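Local atomic coordinates of tyrosyl-DNA phosphodiesterase 2 (Danio rerio, PDB entry 4F1H), a protein that belongs to the endonuclease/exonuclease/phosphatase family of the DNase I-like fold and carries a bound magnesium ion. Residues L19-R22 against A23-L26. Residues are numbered along the deposited sequence; the frame is centred on the assembly and turned at random.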
ATOM      1  N   LEU B  19       1.757 -28.584 -21.142  1.00 22.62           N
ATOM      2  CA  LEU B  19       1.295 -27.268 -21.657  1.00 21.75           C
ATOM      3  C   LEU B  19       0.133 -27.322 -22.691  1.00 26.76           C
ATOM      4  O   LEU B  19      -0.820 -26.545 -22.599  1.00 23.83           O
ATOM      5  CB  LEU B  19       2.470 -26.424 -22.181  1.00 27.93           C
ATOM      6  CG  LEU B  19       2.178 -24.918 -22.234  1.00 27.75           C
ATOM      7  CD1 LEU B  19       1.758 -24.351 -20.865  1.00 29.90           C
ATOM      8  CD2 LEU B  19       3.423 -24.201 -22.739  1.00 31.61           C
ATOM      9  N   ALA B  20       0.187 -28.247 -23.650  1.00 27.01           N
ATOM     10  CA  ALA B  20      -0.905 -28.406 -24.609  1.00 25.39           C
ATOM     11  C   ALA B  20      -2.225 -28.812 -23.937  1.00 22.51           C
ATOM     12  O   ALA B  20      -3.278 -28.272 -24.281  1.00 22.97           O
ATOM     13  CB  ALA B  20      -0.514 -29.410 -25.690  1.00 25.44           C
ATOM     14  N   ASP B  21      -2.178 -29.755 -22.988  1.00 24.19           N
ATOM     15  CA  ASP B  21      -3.392 -30.124 -22.251  1.00 23.25           C
ATOM     16  C   ASP B  21      -3.929 -28.925 -21.453  1.00 24.45           C
ATOM     17  O   ASP B  21      -5.151 -28.725 -21.342  1.00 23.74           O
ATOM     18  CB  ASP B  21      -3.114 -31.276 -21.286  1.00 28.41           C
ATOM     19  CG  ASP B  21      -2.793 -32.577 -22.004  1.00 39.68           C
ATOM     20  OD1 ASP B  21      -3.400 -32.820 -23.066  1.00 39.04           O
ATOM     21  OD2 ASP B  21      -1.943 -33.345 -21.497  1.00 50.09           O
ATOM     22  N   ARG B  22      -3.021 -28.137 -20.872  1.00 21.10           N
ATOM     23  CA  ARG B  22      -3.480 -26.964 -20.094  1.00 19.51           C
ATOM     24  C   ARG B  22      -4.088 -25.849 -20.977  1.00 18.66           C
ATOM     25  O   ARG B  22      -5.066 -25.191 -20.598  1.00 20.27           O
ATOM     26  CB  ARG B  22      -2.362 -26.467 -19.140  1.00 17.54           C
ATOM     27  CG  ARG B  22      -2.079 -27.495 -18.000  1.00 16.47           C
ATOM     28  CD  ARG B  22      -0.700 -27.331 -17.394  1.00 21.85           C
ATOM     29  NE  ARG B  22      -0.400 -25.906 -17.321  1.00 23.29           N
ATOM     30  CZ  ARG B  22       0.778 -25.366 -17.620  1.00 22.71           C
ATOM     31  NH1 ARG B  22       1.821 -26.106 -17.986  1.00 22.71           N
ATOM     32  NH2 ARG B  22       0.897 -24.063 -17.559  1.00 20.89           N
ATOM     33  N   ALA B  23      -3.569 -25.661 -22.195  1.00 17.71           N
ATOM     34  CA  ALA B  23      -4.151 -24.687 -23.119  1.00 19.53           C
ATOM     35  C   ALA B  23      -5.551 -25.128 -23.533  1.00 18.83           C
ATOM     36  O   ALA B  23      -6.449 -24.290 -23.707  1.00 17.89           O
ATOM     37  CB  ALA B  23      -3.268 -24.518 -24.362  1.00 19.28           C
ATOM     38  N   ARG B  24      -5.718 -26.437 -23.700  1.00 18.56           N
ATOM     39  CA  ARG B  24      -7.038 -26.993 -23.979  1.00 23.17           C
ATOM     40  C   ARG B  24      -7.994 -26.716 -22.830  1.00 18.71           C
ATOM     41  O   ARG B  24      -9.190 -26.408 -23.038  1.00 20.13           O
ATOM     42  CB  ARG B  24      -6.925 -28.498 -24.245  1.00 27.41           C
ATOM     43  CG  ARG B  24      -7.091 -28.871 -25.696  1.00 45.38           C
ATOM     44  CD  ARG B  24      -7.269 -30.379 -25.849  1.00 52.42           C
ATOM     45  NE  ARG B  24      -6.078 -31.099 -25.393  1.00 52.93           N
ATOM     46  CZ  ARG B  24      -4.950 -31.194 -26.102  1.00 58.33           C
ATOM     47  NH1 ARG B  24      -3.902 -31.861 -25.615  1.00 55.22           N
ATOM     48  NH2 ARG B  24      -4.871 -30.616 -27.303  1.00 56.34           N
ATOM     49  N   GLY B  25      -7.468 -26.825 -21.617  1.00 18.12           N
ATOM     50  CA  GLY B  25      -8.205 -26.436 -20.416  1.00 21.28           C
ATOM     51  C   GLY B  25      -8.674 -24.989 -20.473  1.00 22.78           C
ATOM     52  O   GLY B  25      -9.846 -24.682 -20.228  1.00 19.89           O
ATOM     53  N   LEU B  26      -7.758 -24.075 -20.791  1.00 18.42           N
ATOM     54  CA  LEU B  26      -8.157 -22.682 -20.907  1.00 18.49           C
ATOM     55  C   LEU B  26      -9.242 -22.520 -21.967  1.00 17.79           C
ATOM     56  O   LEU B  26     -10.195 -21.786 -21.764  1.00 18.35           O
ATOM     57  CB  LEU B  26      -6.937 -21.784 -21.226  1.00 18.18           C
ATOM     58  CG  LEU B  26      -7.257 -20.335 -21.589  1.00 20.81           C
ATOM     59  CD1 LEU B  26      -7.907 -19.594 -20.426  1.00 20.51           C
ATOM     60  CD2 LEU B  26      -5.936 -19.631 -22.014  1.00 22.72           C
TER
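NH1 of Arg-24 reaches OD1 of Asp-21 at 2.8 Å, an i to i+3 salt bridge on the first turns of helix 19-33, the helix that crosses from strand 4-10 to strand 37-43 in a beta-alpha-beta unit of this DNase I-like fold. The pair illustrates how neighbouring turns of a helix can be joined by side chains three residues apart. The two side chains run alongside each other, with carboxylate and guanidinium planes 66° apart. OD1 lies at the guanidinium edge, almost in its plane, while NH1 arrives on the anti side of OD1, 30° out of the carboxylate plane. A bend at chi3 (-63°) folds the arginine chain back toward the preceding turn and places its guanidinium over Ala-20 O, which sits 3.8 Å from the plane beneath the centre of the group.

Underneath runs the regular ladder of backbone bonds, from Ala-23 N to Leu-19 O (2.9 Å) through to Leu-26 N to Arg-22 O (2.9 Å). Another flank of the helix turns inward, where Leu-19 and Leu-26 pack on Tyr-47 of helix 45-54 and Ala-23 on Tyr-50. The guanidinium of buried Arg-22 is held by the backbone carbonyls of Asp-12, Asp-15, Leu-17 and Thr-238; its side chain lies about 9 Å from the bound magnesium ion. The other carboxylate oxygen, Asp-21 OD2, takes a weak hydrogen bond from Asn-18 ND2.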